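Side-chain contacts in replication initiation and membrane attachment protein (Geobacillus stearothermophilus 10, PDB 5WTN), which probably takes part in primosome assembly for the initiation and restart of bacterial DNA replication, and forms a tetramer: residues D26-T31 with S141-R146; K249-V254 with Y259-D264. All coordinates share one frame; numbering follows the deposited sequence.

Contact 1: residues D26-T31 with S141-R146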
ATOM      1  N   ASP A  26       6.842   2.169   5.903  1.00 28.72           N
ATOM      2  CA  ASP A  26       6.852   3.146   6.988  1.00 23.79           C
ATOM      3  C   ASP A  26       5.919   2.740   8.126  1.00 19.87           C
ATOM      4  O   ASP A  26       6.252   2.901   9.294  1.00 17.83           O
ATOM      5  CB  ASP A  26       6.407   4.515   6.479  1.00 24.08           C
ATOM      6  CG  ASP A  26       7.277   5.040   5.364  1.00 22.77           C
ATOM      7  OD1 ASP A  26       8.520   4.944   5.468  1.00 20.79           O
ATOM      8  OD2 ASP A  26       6.709   5.562   4.383  1.00 24.62           O
ATOM      9  N   ARG A  27       4.756   2.203   7.788  1.00 20.18           N
ATOM     10  CA  ARG A  27       3.776   1.866   8.811  1.00 22.88           C
ATOM     11  C   ARG A  27       4.268   0.776   9.748  1.00 20.33           C
ATOM     12  O   ARG A  27       3.883   0.730  10.915  1.00 18.80           O
ATOM     13  CB  ARG A  27       2.450   1.428   8.192  1.00 27.25           C
ATOM     14  CG  ARG A  27       1.315   1.364   9.194  1.00 26.36           C
ATOM     15  CD  ARG A  27       0.289   0.354   8.767  1.00 31.73           C
ATOM     16  NE  ARG A  27       0.820  -0.979   8.981  1.00 35.23           N
ATOM     17  CZ  ARG A  27       0.682  -1.989   8.138  1.00 36.26           C
ATOM     18  NH1 ARG A  27       0.032  -1.823   6.994  1.00 35.65           N
ATOM     19  NH2 ARG A  27       1.216  -3.160   8.446  1.00 35.23           N
ATOM     20  N   LYS A  28       5.099  -0.118   9.225  1.00 21.01           N
ATOM     21  CA  LYS A  28       5.646  -1.209  10.022  1.00 19.47           C
ATOM     22  C   LYS A  28       6.783  -0.692  10.890  1.00 15.41           C
ATOM     23  O   LYS A  28       6.897  -1.040  12.065  1.00 14.26           O
ATOM     24  CB  LYS A  28       6.142  -2.340   9.120  1.00 25.99           C
ATOM     25  CG  LYS A  28       5.132  -2.789   8.076  1.00 27.86           C
ATOM     26  CD  LYS A  28       5.471  -4.171   7.539  1.00 33.11           C
ATOM     27  CE  LYS A  28       4.859  -4.395   6.166  1.00 40.19           C
ATOM     28  NZ  LYS A  28       5.206  -5.733   5.614  1.00 39.99           N
ATOM     29  N   VAL A  29       7.623   0.149  10.296  1.00 14.25           N
ATOM     30  CA  VAL A  29       8.724   0.777  11.011  1.00 14.45           C
ATOM     31  C   VAL A  29       8.162   1.593  12.164  1.00 14.79           C
ATOM     32  O   VAL A  29       8.721   1.609  13.261  1.00 13.28           O
ATOM     33  CB  VAL A  29       9.549   1.695  10.091  1.00 14.29           C
ATOM     34  CG1 VAL A  29      10.550   2.500  10.906  1.00 12.11           C
ATOM     35  CG2 VAL A  29      10.256   0.877   9.021  1.00 14.75           C
ATOM     36  N   LEU A  30       7.046   2.266  11.906  1.00 13.56           N
ATOM     37  CA  LEU A  30       6.355   3.012  12.938  1.00 11.95           C
ATOM     38  C   LEU A  30       5.843   2.115  14.037  1.00 11.73           C
ATOM     39  O   LEU A  30       5.990   2.406  15.215  1.00 10.67           O
ATOM     40  CB  LEU A  30       5.189   3.771  12.344  1.00 13.22           C
ATOM     41  CG  LEU A  30       5.617   5.053  11.644  1.00 14.69           C
ATOM     42  CD1 LEU A  30       4.514   5.446  10.681  1.00 13.41           C
ATOM     43  CD2 LEU A  30       5.915   6.159  12.641  1.00 10.00           C
ATOM     44  N   THR A  31       5.245   1.006  13.655  1.00 12.65           N
ATOM     45  CA  THR A  31       4.646   0.155  14.649  1.00 12.66           C
ATOM     46  C   THR A  31       5.669  -0.655  15.409  1.00 13.88           C
ATOM     47  O   THR A  31       5.482  -0.891  16.603  1.00 14.78           O
ATOM     48  CB  THR A  31       3.636  -0.778  14.035  1.00 12.56           C
ATOM     49  OG1 THR A  31       2.796  -0.034  13.145  1.00 13.91           O
ATOM     50  CG2 THR A  31       2.791  -1.419  15.124  1.00 15.32           C
ATOM     51  N   SER A 141      15.457  -6.809  13.835  1.00 23.72           N
ATOM     52  CA  SER A 141      16.552  -6.654  12.885  1.00 25.48           C
ATOM     53  C   SER A 141      16.407  -7.600  11.696  1.00 28.21           C
ATOM     54  O   SER A 141      16.527  -7.180  10.545  1.00 31.84           O
ATOM     55  CB  SER A 141      17.897  -6.884  13.578  1.00 25.59           C
ATOM     56  OG  SER A 141      18.924  -6.127  12.960  1.00 28.30           O
ATOM     57  N   ASN A 142      16.151  -8.874  11.975  1.00 26.52           N
ATOM     58  CA  ASN A 142      16.020  -9.865  10.910  1.00 28.30           C
ATOM     59  C   ASN A 142      14.843  -9.570  10.005  1.00 32.39           C
ATOM     60  O   ASN A 142      14.975  -9.608   8.787  1.00 35.53           O
ATOM     61  CB  ASN A 142      15.888 -11.277  11.472  1.00 33.56           C
ATOM     62  CG  ASN A 142      17.195 -11.805  12.038  1.00 34.55           C
ATOM     63  OD1 ASN A 142      18.278 -11.403  11.599  1.00 37.52           O
ATOM     64  ND2 ASN A 142      17.100 -12.707  13.020  1.00 28.20           N
ATOM     65  N   PHE A 143      13.699  -9.271  10.613  1.00 30.08           N
ATOM     66  CA  PHE A 143      12.487  -8.941   9.888  1.00 27.08           C
ATOM     67  C   PHE A 143      12.722  -7.824   8.877  1.00 30.04           C
ATOM     68  O   PHE A 143      12.152  -7.827   7.782  1.00 32.88           O
ATOM     69  CB  PHE A 143      11.424  -8.515  10.893  1.00 29.73           C
ATOM     70  CG  PHE A 143      10.109  -8.159  10.277  1.00 30.78           C
ATOM     71  CD1 PHE A 143       9.144  -9.126  10.100  1.00 28.94           C
ATOM     72  CD2 PHE A 143       9.830  -6.847   9.880  1.00 32.35           C
ATOM     73  CE1 PHE A 143       7.910  -8.808   9.527  1.00 33.02           C
ATOM     74  CE2 PHE A 143       8.605  -6.525   9.300  1.00 31.70           C
ATOM     75  CZ  PHE A 143       7.642  -7.511   9.126  1.00 31.11           C
ATOM     76  N   PHE A 144      13.563  -6.866   9.246  1.00 27.88           N
ATOM     77  CA  PHE A 144      13.882  -5.739   8.365  1.00 30.88           C
ATOM     78  C   PHE A 144      15.137  -5.966   7.510  1.00 33.17           C
ATOM     79  O   PHE A 144      15.684  -5.037   6.910  1.00 30.70           O
ATOM     80  CB  PHE A 144      13.959  -4.426   9.145  1.00 27.08           C
ATOM     81  CG  PHE A 144      12.622  -3.928   9.619  1.00 28.23           C
ATOM     82  CD1 PHE A 144      11.746  -3.298   8.739  1.00 27.80           C
ATOM     83  CD2 PHE A 144      12.240  -4.078  10.948  1.00 26.36           C
ATOM     84  CE1 PHE A 144      10.500  -2.820   9.176  1.00 26.18           C
ATOM     85  CE2 PHE A 144      10.997  -3.608  11.392  1.00 30.05           C
ATOM     86  CZ  PHE A 144      10.123  -2.977  10.502  1.00 24.38           C
ATOM     87  N   ALA A 145      15.640  -7.193   7.514  1.00 36.37           N
ATOM     88  CA  ALA A 145      16.839  -7.496   6.742  1.00 36.50           C
ATOM     89  C   ALA A 145      16.548  -8.434   5.577  1.00 36.87           C
ATOM     90  O   ALA A 145      15.559  -9.172   5.577  1.00 37.07           O
ATOM     91  CB  ALA A 145      17.932  -8.069   7.632  1.00 33.31           C
ATOM     92  N   ARG A 146      17.443  -8.416   4.593  1.00 38.57           N
ATOM     93  CA  ARG A 146      17.378  -9.323   3.453  1.00 42.76           C
ATOM     94  C   ARG A 146      18.771  -9.887   3.174  1.00 41.21           C
ATOM     95  O   ARG A 146      19.768  -9.175   3.291  1.00 40.38           O
ATOM     96  CB  ARG A 146      16.843  -8.598   2.216  1.00 41.53           C
ATOM     97  CG  ARG A 146      15.489  -7.939   2.421  1.00 39.49           C
ATOM     98  CD  ARG A 146      14.370  -8.968   2.424  1.00 44.44           C
ATOM     99  NE  ARG A 146      13.061  -8.350   2.610  1.00 48.86           N
ATOM    100  CZ  ARG A 146      12.427  -7.645   1.676  1.00 51.39           C
ATOM    101  NH1 ARG A 146      12.983  -7.468   0.487  1.00 44.27           N
ATOM    102  NH2 ARG A 146      11.238  -7.120   1.933  1.00 47.40           N
TER

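Contact 2: residues K249-V254 with Y259-D264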
ATOM      1  N   LYS A 249      33.485  25.349 -25.079  1.00 29.51           N
ATOM      2  CA  LYS A 249      32.904  26.688 -25.075  1.00 31.15           C
ATOM      3  C   LYS A 249      31.887  26.840 -23.949  1.00 30.37           C
ATOM      4  O   LYS A 249      32.029  27.723 -23.104  1.00 27.59           O
ATOM      5  CB  LYS A 249      32.268  27.052 -26.424  1.00 32.98           C
ATOM      6  CG  LYS A 249      33.198  27.795 -27.383  1.00 41.50           C
ATOM      7  CD  LYS A 249      32.405  28.582 -28.448  1.00 43.39           C
ATOM      8  CE  LYS A 249      31.300  27.724 -29.078  1.00 47.07           C
ATOM      9  NZ  LYS A 249      30.545  28.361 -30.218  1.00 48.90           N
ATOM     10  N   LEU A 250      30.886  25.961 -23.933  1.00 29.08           N
ATOM     11  CA  LEU A 250      29.836  25.998 -22.926  1.00 27.66           C
ATOM     12  C   LEU A 250      30.408  26.046 -21.516  1.00 28.10           C
ATOM     13  O   LEU A 250      29.952  26.815 -20.670  1.00 29.08           O
ATOM     14  CB  LEU A 250      28.944  24.772 -23.061  1.00 27.88           C
ATOM     15  CG  LEU A 250      28.305  24.573 -24.431  1.00 30.34           C
ATOM     16  CD1 LEU A 250      27.402  23.342 -24.408  1.00 27.37           C
ATOM     17  CD2 LEU A 250      27.529  25.819 -24.842  1.00 26.35           C
ATOM     18  N   VAL A 251      31.418  25.232 -21.260  1.00 27.68           N
ATOM     19  CA  VAL A 251      32.002  25.208 -19.933  1.00 29.73           C
ATOM     20  C   VAL A 251      32.646  26.564 -19.678  1.00 27.17           C
ATOM     21  O   VAL A 251      32.370  27.207 -18.671  1.00 27.38           O
ATOM     22  CB  VAL A 251      32.984  24.026 -19.763  1.00 27.85           C
ATOM     23  CG1 VAL A 251      33.841  24.199 -18.527  1.00 25.60           C
ATOM     24  CG2 VAL A 251      32.201  22.735 -19.683  1.00 27.78           C
ATOM     25  N   LEU A 252      33.451  27.016 -20.630  1.00 26.29           N
ATOM     26  CA  LEU A 252      34.125  28.300 -20.526  1.00 27.23           C
ATOM     27  C   LEU A 252      33.163  29.502 -20.413  1.00 27.88           C
ATOM     28  O   LEU A 252      33.549  30.557 -19.945  1.00 26.77           O
ATOM     29  CB  LEU A 252      35.078  28.488 -21.708  1.00 25.73           C
ATOM     30  CG  LEU A 252      36.343  27.620 -21.706  1.00 25.85           C
ATOM     31  CD1 LEU A 252      37.171  27.825 -22.964  1.00 29.54           C
ATOM     32  CD2 LEU A 252      37.185  27.907 -20.482  1.00 24.19           C
ATOM     33  N   GLY A 253      31.915  29.347 -20.826  1.00 26.12           N
ATOM     34  CA  GLY A 253      30.994  30.452 -20.744  1.00 24.47           C
ATOM     35  C   GLY A 253      30.369  30.567 -19.372  1.00 29.19           C
ATOM     36  O   GLY A 253      29.983  31.655 -18.949  1.00 33.89           O
ATOM     37  N   VAL A 254      30.217  29.435 -18.698  1.00 28.96           N
ATOM     38  CA  VAL A 254      29.588  29.401 -17.380  1.00 24.89           C
ATOM     39  C   VAL A 254      30.542  29.289 -16.176  1.00 27.49           C
ATOM     40  O   VAL A 254      30.098  29.177 -15.030  1.00 31.25           O
ATOM     41  CB  VAL A 254      28.526  28.318 -17.346  1.00 28.60           C
ATOM     42  CG1 VAL A 254      27.645  28.460 -18.569  1.00 29.85           C
ATOM     43  CG2 VAL A 254      29.180  26.945 -17.349  1.00 32.65           C
ATOM     44  N   TYR A 259      36.942  29.133 -10.712  1.00 42.01           N
ATOM     45  CA  TYR A 259      37.022  27.879 -11.452  1.00 39.54           C
ATOM     46  C   TYR A 259      35.875  26.897 -11.170  1.00 40.59           C
ATOM     47  O   TYR A 259      35.874  25.770 -11.663  1.00 43.32           O
ATOM     48  CB  TYR A 259      38.420  27.262 -11.383  1.00 40.63           C
ATOM     49  CG  TYR A 259      39.407  28.049 -12.216  1.00 45.91           C
ATOM     50  CD1 TYR A 259      40.370  28.855 -11.630  1.00 43.45           C
ATOM     51  CD2 TYR A 259      39.348  28.010 -13.606  1.00 47.82           C
ATOM     52  CE1 TYR A 259      41.271  29.589 -12.415  1.00 42.98           C
ATOM     53  CE2 TYR A 259      40.234  28.735 -14.392  1.00 47.54           C
ATOM     54  CZ  TYR A 259      41.189  29.524 -13.795  1.00 47.72           C
ATOM     55  OH  TYR A 259      42.058  30.237 -14.593  1.00 50.04           O
ATOM     56  N   HIS A 260      34.926  27.314 -10.336  1.00 39.39           N
ATOM     57  CA  HIS A 260      33.708  26.540 -10.109  1.00 38.04           C
ATOM     58  C   HIS A 260      32.807  26.512 -11.342  1.00 37.73           C
ATOM     59  O   HIS A 260      32.599  27.527 -11.995  1.00 41.23           O
ATOM     60  CB  HIS A 260      32.937  27.131  -8.939  1.00 38.52           C
ATOM     61  CG  HIS A 260      31.655  26.423  -8.637  1.00 42.20           C
ATOM     62  ND1 HIS A 260      30.420  26.959  -8.943  1.00 45.08           N
ATOM     63  CD2 HIS A 260      31.411  25.233  -8.036  1.00 43.81           C
ATOM     64  CE1 HIS A 260      29.470  26.128  -8.547  1.00 44.89           C
ATOM     65  NE2 HIS A 260      30.046  25.073  -7.994  1.00 47.43           N
ATOM     66  N   ILE A 261      32.251  25.350 -11.653  1.00 36.93           N
ATOM     67  CA  ILE A 261      31.284  25.239 -12.739  1.00 35.61           C
ATOM     68  C   ILE A 261      29.881  24.986 -12.202  1.00 34.91           C
ATOM     69  O   ILE A 261      29.645  24.011 -11.489  1.00 36.93           O
ATOM     70  CB  ILE A 261      31.668  24.104 -13.695  1.00 35.19           C
ATOM     71  CG1 ILE A 261      33.063  24.356 -14.252  1.00 33.31           C
ATOM     72  CG2 ILE A 261      30.664  23.983 -14.828  1.00 31.18           C
ATOM     73  CD1 ILE A 261      33.597  23.211 -15.053  1.00 29.87           C
ATOM     74  N   ASP A 262      28.943  25.858 -12.543  1.00 37.69           N
ATOM     75  CA  ASP A 262      27.582  25.664 -12.072  1.00 40.36           C
ATOM     76  C   ASP A 262      26.842  24.801 -13.074  1.00 39.97           C
ATOM     77  O   ASP A 262      26.652  25.188 -14.231  1.00 40.59           O
ATOM     78  CB  ASP A 262      26.859  26.993 -11.891  1.00 41.89           C
ATOM     79  CG  ASP A 262      25.418  26.809 -11.468  1.00 46.24           C
ATOM     80  OD1 ASP A 262      25.136  25.818 -10.750  1.00 47.97           O
ATOM     81  OD2 ASP A 262      24.572  27.651 -11.853  1.00 49.21           O
ATOM     82  N   ILE A 263      26.421  23.629 -12.619  1.00 38.50           N
ATOM     83  CA  ILE A 263      25.820  22.643 -13.496  1.00 35.42           C
ATOM     84  C   ILE A 263      24.476  23.117 -14.025  1.00 37.20           C
ATOM     85  O   ILE A 263      24.137  22.869 -15.183  1.00 37.71           O
ATOM     86  CB  ILE A 263      25.685  21.300 -12.780  1.00 34.98           C
ATOM     87  CG1 ILE A 263      27.077  20.749 -12.453  1.00 35.90           C
ATOM     88  CG2 ILE A 263      24.921  20.319 -13.627  1.00 34.10           C
ATOM     89  CD1 ILE A 263      27.063  19.401 -11.775  1.00 37.33           C
ATOM     90  N   ASP A 264      23.721  23.811 -13.176  1.00 42.91           N
ATOM     91  CA  ASP A 264      22.473  24.450 -13.594  1.00 42.07           C
ATOM     92  C   ASP A 264      22.709  25.359 -14.803  1.00 40.06           C
ATOM     93  O   ASP A 264      22.005  25.256 -15.803  1.00 39.30           O
ATOM     94  CB  ASP A 264      21.851  25.231 -12.427  1.00 43.99           C
ATOM     95  CG  ASP A 264      20.789  24.424 -11.664  1.00 53.67           C
ATOM     96  OD1 ASP A 264      20.842  23.167 -11.666  1.00 48.96           O
ATOM     97  OD2 ASP A 264      19.893  25.063 -11.057  1.00 57.61           O
TER

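Contact 1: residues D26-T31 with S141-R146
This is an apolar helix-to-helix-end contact between Val29 and Lys28 on helix 24-38 and the aromatic pair Phe143 and Phe144, where helix 134-143 finishes. The closest touch is Val29 CG2 to Phe144 CE1, at 3.7 Å. The methyl comes at the ring obliquely, and the two side chains slant past each other. With CG1 anti to the backbone N of Val29 (chi1 171°), it is CG2, beside that N, that meets the ring. Phe144 CZ reaches on to the helix backbone and meets Lys28 C at 4.1 Å, with that carbon at the ring edge. Lys28 uses its aliphatic stem. Its CD approaches the edge of the other ring at Phe143 CZ, 4.3 Å away, while its NZ continues to a salt bridge with Glu54 of the second subunit. The two phenylalanines also meet each other. The edge of Phe143 is directed at one face of Phe144, with Phe143 CD2 3.7 Å above the ring plane over its centre. Phe144 thus meets helix 24-38 with its far end, CE1 and CZ, while Phe143 covers one face. Pro115 touches both Val29 and Phe144, and Leu55 of the second subunit packs on Phe143. The N-terminal part, with helices beside a small sheet, is consistent with a winged-helix domain; here a helix-terminal aromatic pair packs on helix 24-38 next to the subunit interface.

Contact 2: residues K249-V254 with Y259-D264
The carbonyl O of Leu250 accepts a hydrogen bond from the backbone N of Val254, a residue that touches Ile261 across the contact, at 3.3 Å. The same oxygen takes a second, weak bond from Gly253 N. This bonding belongs to helix 244-254, and it holds Val254 one turn after Val251. The two valines form the apolar surface that Ile261 meets. Ile261 uses two different branches. The longer one goes to the earlier valine, where CD1 meets Val251 CG1 at 3.6 Å and the side chains cross at about a right angle. The extended end of the isoleucine (chi2 172°) carries CD1 that far. The shorter branch goes to the later valine, with Ile261 CG2 lying 4.2 Å from Val254 CG2. These two side chains pass at a slant. Ile261 thus spans one helical turn, with a methyl for each valine. The backbones also draw close here, and the CA atoms of Val254 and Ile261 are 6.5 Å apart. Polar groups come near without bonding: Val254 O is 4.3 Å from Asp262 N. Next along the chain, Asp262 is the N-cap of helix 263-278. Its OD1 receives a weak capping bond from Asp264 N, at 3.5 Å, and its OD2 a weak one from Ala265 N. The negative carboxylate would suit the positive end of the helix dipole. Around the contact, Leu266 touches Val251, Ala265 touches Val254, and Val229 of helix 227-240 touches Ile261. This is a helix-loop-helix connection in a small helical domain, with a hydrophobic loop residue packed back on the preceding helix, 244-254, just before an N-capping aspartate.

Contacts 1 and 2 lie in separate parts of the chain, on opposite sides of its centre. Their centres are 45 Å apart and their nearest atoms about 28 Å, so neither touches the other. All of contact 1 precedes contact 2 in the sequence. Contact 1 joins residues more than 100 positions apart and borders two other subunits. Contact 2 is local, bridging a four-residue gap, and packs against helices 227-240 and 263-278 of its own chain. Contact 1 lies in the N-terminal part, where other subunits pack against it; contact 2 lies in the C-terminal helical part. Neither contact includes a ligand.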